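PDB 1U0L: small ribosomal subunit biogenesis GTPase RsgA from Thermotoga maritima, which probably assists late maturation of the 30S ribosomal subunit as a circularly permuted, zinc-binding GTPase that hydrolyses GTP slowly. Local coordinates for residues V15-S20 against T213-K218; E165-K170 against F219-Y224. One frame throughout, in Å; residues are numbered along the deposited sequence.

Contact 1: V15-S20 against T213-K218; sequences VVSFHS and TAQLLK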
loop_
_atom_site.group_PDB
_atom_site.type_symbol
_atom_site.label_atom_id
_atom_site.label_comp_id
_atom_site.label_asym_id
_atom_site.label_seq_id
_atom_site.Cartn_x
_atom_site.Cartn_y
_atom_site.Cartn_z
ATOM N N VAL A 15 3.000 14.790 -10.156
ATOM C CA VAL A 15 4.095 14.133 -10.864
ATOM C C VAL A 15 3.689 12.689 -11.159
ATOM O O VAL A 15 3.150 12.004 -10.292
ATOM C CB VAL A 15 5.355 14.067 -10.030
ATOM C CG1 VAL A 15 6.419 13.257 -10.782
ATOM C CG2 VAL A 15 5.832 15.473 -9.698
ATOM N N VAL A 16 3.973 12.208 -12.362
ATOM C CA VAL A 16 3.581 10.853 -12.708
ATOM C C VAL A 16 4.697 9.938 -13.191
ATOM O O VAL A 16 4.520 8.719 -13.251
ATOM C CB VAL A 16 2.496 10.882 -13.753
ATOM C CG1 VAL A 16 1.214 11.459 -13.154
ATOM C CG2 VAL A 16 2.984 11.691 -14.937
ATOM N N SER A 17 5.837 10.511 -13.548
ATOM C CA SER A 17 6.964 9.693 -13.984
ATOM C C SER A 17 8.186 10.543 -14.274
ATOM O O SER A 17 8.099 11.766 -14.347
ATOM C CB SER A 17 6.603 8.891 -15.238
ATOM O OG SER A 17 6.567 9.728 -16.377
ATOM N N PHE A 18 9.328 9.880 -14.426
ATOM C CA PHE A 18 10.573 10.565 -14.728
ATOM C C PHE A 18 11.152 10.061 -16.047
ATOM O O PHE A 18 11.698 8.967 -16.133
ATOM C CB PHE A 18 11.546 10.381 -13.573
ATOM C CG PHE A 18 11.095 11.051 -12.314
ATOM C CD1 PHE A 18 9.945 10.626 -11.663
ATOM C CD2 PHE A 18 11.794 12.130 -11.796
ATOM C CE1 PHE A 18 9.496 11.268 -10.515
ATOM C CE2 PHE A 18 11.354 12.780 -10.647
ATOM C CZ PHE A 18 10.201 12.347 -10.006
ATOM N N HIS A 19 11.014 10.889 -17.075
ATOM C CA HIS A 19 11.469 10.574 -18.423
ATOM C C HIS A 19 12.679 11.439 -18.828
ATOM O O HIS A 19 12.826 12.570 -18.364
ATOM C CB HIS A 19 10.293 10.802 -19.381
ATOM C CG HIS A 19 10.449 10.149 -20.716
ATOM N ND1 HIS A 19 11.452 10.485 -21.599
ATOM C CD2 HIS A 19 9.716 9.190 -21.328
ATOM C CE1 HIS A 19 11.331 9.762 -22.697
ATOM N NE2 HIS A 19 10.284 8.968 -22.559
ATOM N N SER A 20 13.535 10.896 -19.692
ATOM C CA SER A 20 14.739 11.583 -20.188
ATOM C C SER A 20 15.397 12.591 -19.236
ATOM O O SER A 20 15.700 13.726 -19.619
ATOM C CB SER A 20 14.463 12.265 -21.551
ATOM O OG SER A 20 13.080 12.272 -21.900
ATOM N N THR A 213 12.450 4.231 -11.457
ATOM C CA THR A 213 11.418 4.961 -10.738
ATOM C C THR A 213 10.020 4.490 -11.150
ATOM O O THR A 213 9.793 4.074 -12.290
ATOM C CB THR A 213 11.553 6.471 -10.959
ATOM O OG1 THR A 213 11.529 6.755 -12.359
ATOM C CG2 THR A 213 12.860 6.969 -10.376
ATOM N N ALA A 214 9.085 4.537 -10.209
ATOM C CA ALA A 214 7.730 4.098 -10.484
ATOM C C ALA A 214 7.045 5.107 -11.367
ATOM O O ALA A 214 7.619 6.130 -11.715
ATOM C CB ALA A 214 6.955 3.944 -9.189
ATOM N N GLN A 215 5.810 4.808 -11.733
ATOM C CA GLN A 215 5.020 5.694 -12.562
ATOM C C GLN A 215 3.610 5.618 -12.047
ATOM O O GLN A 215 3.247 4.671 -11.348
ATOM C CB GLN A 215 5.039 5.239 -14.008
ATOM C CG GLN A 215 6.278 5.622 -14.750
ATOM C CD GLN A 215 6.171 5.285 -16.213
ATOM O OE1 GLN A 215 5.079 5.331 -16.787
ATOM N NE2 GLN A 215 7.299 4.956 -16.836
ATOM N N LEU A 216 2.798 6.610 -12.368
ATOM C CA LEU A 216 1.429 6.545 -11.913
ATOM C C LEU A 216 0.603 6.258 -13.144
ATOM O O LEU A 216 0.780 6.898 -14.171
ATOM C CB LEU A 216 1.008 7.860 -11.251
ATOM C CG LEU A 216 1.781 8.244 -9.985
ATOM C CD1 LEU A 216 1.154 9.469 -9.371
ATOM C CD2 LEU A 216 1.746 7.098 -8.979
ATOM N N LEU A 217 -0.260 5.260 -13.056
ATOM C CA LEU A 217 -1.104 4.920 -14.178
ATOM C C LEU A 217 -2.479 5.466 -13.856
ATOM O O LEU A 217 -3.013 5.209 -12.772
ATOM C CB LEU A 217 -1.158 3.407 -14.356
ATOM C CG LEU A 217 0.200 2.791 -14.678
ATOM C CD1 LEU A 217 0.118 1.279 -14.573
ATOM C CD2 LEU A 217 0.638 3.230 -16.067
ATOM N N LYS A 218 -3.051 6.230 -14.784
ATOM C CA LYS A 218 -4.359 6.806 -14.543
ATOM C C LYS A 218 -5.446 5.792 -14.854
ATOM O O LYS A 218 -5.389 5.096 -15.867
ATOM C CB LYS A 218 -4.556 8.055 -15.400
ATOM C CG LYS A 218 -5.778 8.877 -15.012
ATOM C CD LYS A 218 -6.088 9.987 -16.006
ATOM C CE LYS A 218 -4.944 10.985 -16.144
ATOM N NZ LYS A 218 -3.735 10.404 -16.803
HETATM O O HOH W 1 9.289 7.250 -13.632
#
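Val-16 and Leu-216 meet through the one direct hydrogen bond between 15-20 and 213-218, with side chains laid around it. Leu-216 N gives its hydrogen to Val-16 O at 2.9 Å. The same oxygen also receives a CA-H...O contact from Gln-215 CA at 3.1 Å. Gln-215 then runs out beside Ser-17. Its CB lies 3.6 Å from Val-16 O; CG, set beside the backbone N by chi1 of -79°, reaches Ser-17 CB at 3.3 Å; CD follows over the same carbon at 3.8 Å, and OE1 stays at its margin. An alanine here would probably open a gap beside Ser-17 CB, where CG and CD now lie. Strand 11-19 belongs to the N-terminal OB-fold domain, whereas 213-218 leads into the edge strand 216-218 of the GTPase sheet, so the contact bridges the two domains. Toward Thr-213 the backbones separate, and water 1 fills in: it accepts from Phe-18 N, donates to Ala-214 O, and is hydrogen-bonded to Thr-213 OG1 at 2.6 Å. On the other flank, Leu-216 CB meets Val-16 CG1 at 4.1 Å, the two side chains crossing obliquely. Val-51 of the OB domain also touches Leu-216, whose CD1 ends 3.4 Å from Val-15 O.

Contact 2: E165-K170 against F219-Y224; sequences EYLKGK and FDFGGY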
loop_
_atom_site.group_PDB
_atom_site.type_symbol
_atom_site.label_atom_id
_atom_site.label_comp_id
_atom_site.label_asym_id
_atom_site.label_seq_id
_atom_site.Cartn_x
_atom_site.Cartn_y
_atom_site.Cartn_z
ATOM N N GLU A 165 -14.612 0.229 -7.237
ATOM C CA GLU A 165 -15.204 1.171 -6.315
ATOM C C GLU A 165 -14.230 1.757 -5.299
ATOM O O GLU A 165 -14.414 2.889 -4.883
ATOM C CB GLU A 165 -16.393 0.539 -5.600
ATOM C CG GLU A 165 -17.531 1.511 -5.447
ATOM C CD GLU A 165 -17.819 2.248 -6.751
ATOM O OE1 GLU A 165 -18.218 1.579 -7.733
ATOM O OE2 GLU A 165 -17.635 3.492 -6.795
ATOM N N TYR A 166 -13.202 1.014 -4.898
ATOM C CA TYR A 166 -12.246 1.549 -3.925
ATOM C C TYR A 166 -11.121 2.311 -4.584
ATOM O O TYR A 166 -10.515 3.179 -3.963
ATOM C CB TYR A 166 -11.570 0.460 -3.089
ATOM C CG TYR A 166 -12.465 -0.355 -2.218
ATOM C CD1 TYR A 166 -13.201 -1.410 -2.744
ATOM C CD2 TYR A 166 -12.597 -0.065 -0.868
ATOM C CE1 TYR A 166 -14.054 -2.155 -1.939
ATOM C CE2 TYR A 166 -13.450 -0.800 -0.055
ATOM C CZ TYR A 166 -14.176 -1.840 -0.601
ATOM O OH TYR A 166 -15.049 -2.549 0.174
ATOM N N LEU A 167 -10.808 1.964 -5.825
ATOM C CA LEU A 167 -9.711 2.616 -6.513
ATOM C C LEU A 167 -10.058 4.023 -6.962
ATOM O O LEU A 167 -9.178 4.877 -7.067
ATOM C CB LEU A 167 -9.280 1.767 -7.704
ATOM C CG LEU A 167 -8.826 0.358 -7.322
ATOM C CD1 LEU A 167 -8.519 -0.424 -8.595
ATOM C CD2 LEU A 167 -7.608 0.430 -6.403
ATOM N N LYS A 168 -11.340 4.261 -7.213
ATOM C CA LYS A 168 -11.817 5.567 -7.653
ATOM C C LYS A 168 -11.179 6.724 -6.906
ATOM O O LYS A 168 -11.131 6.725 -5.673
ATOM C CB LYS A 168 -13.331 5.676 -7.476
ATOM C CG LYS A 168 -14.159 5.190 -8.639
ATOM C CD LYS A 168 -15.635 5.279 -8.300
ATOM C CE LYS A 168 -16.503 5.022 -9.518
ATOM N NZ LYS A 168 -16.220 3.697 -10.135
ATOM N N GLY A 169 -10.700 7.699 -7.677
ATOM C CA GLY A 169 -10.103 8.902 -7.131
ATOM C C GLY A 169 -8.735 8.798 -6.510
ATOM O O GLY A 169 -7.828 9.546 -6.866
ATOM N N LYS A 170 -8.584 7.864 -5.584
ATOM C CA LYS A 170 -7.333 7.665 -4.858
ATOM C C LYS A 170 -6.108 7.258 -5.673
ATOM O O LYS A 170 -6.210 6.912 -6.848
ATOM C CB LYS A 170 -7.572 6.633 -3.760
ATOM C CG LYS A 170 -8.782 6.955 -2.912
ATOM C CD LYS A 170 -9.192 5.773 -2.075
ATOM C CE LYS A 170 -10.490 6.052 -1.328
ATOM N NZ LYS A 170 -11.036 4.806 -0.695
ATOM N N PHE A 219 -6.435 5.707 -13.975
ATOM C CA PHE A 219 -7.542 4.787 -14.178
ATOM C C PHE A 219 -8.624 5.427 -15.026
ATOM O O PHE A 219 -8.857 6.637 -14.960
ATOM C CB PHE A 219 -8.160 4.365 -12.842
ATOM C CG PHE A 219 -7.445 3.231 -12.171
ATOM C CD1 PHE A 219 -7.044 3.336 -10.841
ATOM C CD2 PHE A 219 -7.180 2.056 -12.863
ATOM C CE1 PHE A 219 -6.388 2.288 -10.209
ATOM C CE2 PHE A 219 -6.524 1.001 -12.241
ATOM C CZ PHE A 219 -6.127 1.117 -10.913
ATOM N N ASP A 220 -9.291 4.598 -15.814
ATOM C CA ASP A 220 -10.378 5.050 -16.659
ATOM C C ASP A 220 -11.329 5.897 -15.834
ATOM O O ASP A 220 -11.745 6.976 -16.252
ATOM C CB ASP A 220 -11.144 3.844 -17.197
ATOM C CG ASP A 220 -10.997 3.684 -18.683
ATOM O OD1 ASP A 220 -10.085 4.323 -19.252
ATOM O OD2 ASP A 220 -11.784 2.916 -19.282
ATOM N N PHE A 221 -11.648 5.391 -14.649
ATOM C CA PHE A 221 -12.593 6.020 -13.744
ATOM C C PHE A 221 -12.030 7.047 -12.779
ATOM O O PHE A 221 -12.676 7.370 -11.778
ATOM C CB PHE A 221 -13.299 4.926 -12.955
ATOM C CG PHE A 221 -12.353 3.940 -12.332
ATOM C CD1 PHE A 221 -11.631 4.273 -11.188
ATOM C CD2 PHE A 221 -12.155 2.694 -12.905
ATOM C CE1 PHE A 221 -10.727 3.377 -10.630
ATOM C CE2 PHE A 221 -11.257 1.796 -12.356
ATOM C CZ PHE A 221 -10.541 2.136 -11.215
ATOM N N GLY A 222 -10.839 7.564 -13.061
ATOM C CA GLY A 222 -10.259 8.562 -12.179
ATOM C C GLY A 222 -9.569 7.945 -10.983
ATOM O O GLY A 222 -10.153 7.159 -10.229
ATOM N N GLY A 223 -8.311 8.312 -10.797
ATOM C CA GLY A 223 -7.537 7.770 -9.699
ATOM C C GLY A 223 -6.287 7.205 -10.333
ATOM O O GLY A 223 -6.205 7.121 -11.560
ATOM N N TYR A 224 -5.309 6.833 -9.519
ATOM C CA TYR A 224 -4.087 6.272 -10.059
ATOM C C TYR A 224 -3.629 5.064 -9.285
ATOM O O TYR A 224 -3.977 4.889 -8.113
ATOM C CB TYR A 224 -2.938 7.263 -10.003
ATOM C CG TYR A 224 -3.178 8.606 -10.620
ATOM C CD1 TYR A 224 -3.856 9.609 -9.920
ATOM C CD2 TYR A 224 -2.619 8.925 -11.858
ATOM C CE1 TYR A 224 -3.956 10.899 -10.430
ATOM C CE2 TYR A 224 -2.714 10.213 -12.376
ATOM C CZ TYR A 224 -3.377 11.194 -11.656
ATOM O OH TYR A 224 -3.405 12.476 -12.139
#
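Gly-169 N and Gly-222 O, 2.7 Å apart, form one of two backbone hydrogen bonds that tie the exit of a helix to a hairpin loop. The donor stands well above the carbonyl plane, 50° out of it. The second bond runs the other way, from Tyr-224 N to Lys-170 O at 2.8 Å, and is nearly straight (160° at the hydrogen). Both lie at the end of the GTPase domain's central sheet, where residues 219-223 connect antiparallel strands 216-218 and 224-226 through a type I beta turn, and Lys-170 leads into strand 171-175, followed from Gly-176 on by the inferred GTP-binding loop. Backbones come close where glycine meets glycine, Gly-223 CA donating a CA-H...O contact to Gly-169 O at 3.4 Å; a CB on Gly-223 would point into the helix exit.

Further out, Leu-167 wedges against two rings. Phe-221 CG lies between its backbone N and carbonyl carbon (chi1 50°), which starts the ring toward Leu-167. Leu-167 CB sits at the edge of Phe-221, near the ring plane, 3.6 Å from CE1, while CD1 touches Phe-219 CZ at 3.7 Å. Ile-189 of helix 182-189 packs against all three side chains. Lys-168 crosses Phe-221 at about a right angle, its CG 3.7 Å from ring atom CD1. Phe-221 CZ rises 3.4 Å above one face of Phe-219, offset toward the rim.

Contacts 1 and 2 share one hairpin: strand 216-218 begins in the first, and its connecting loop and the start of strand 224-226 make the second. Contact 1 works between domains, setting an outermost strand of the sheet against the OB-fold through a single backbone bond and a water; contact 2 works within the GTPase domain, with two backbone bonds and an aromatic cluster against a helix exit. Four touching residues are buried in each, and only contact 2 has exposed residues among those that touch, Lys-168 and Gly-169. Their centres lie about 17 Å apart, but Tyr-224 joins them directly, its CD2 3.8 Å from Leu-216 CB, and its OH is hydrogen-bonded to Glu-26 of the N-terminal domain.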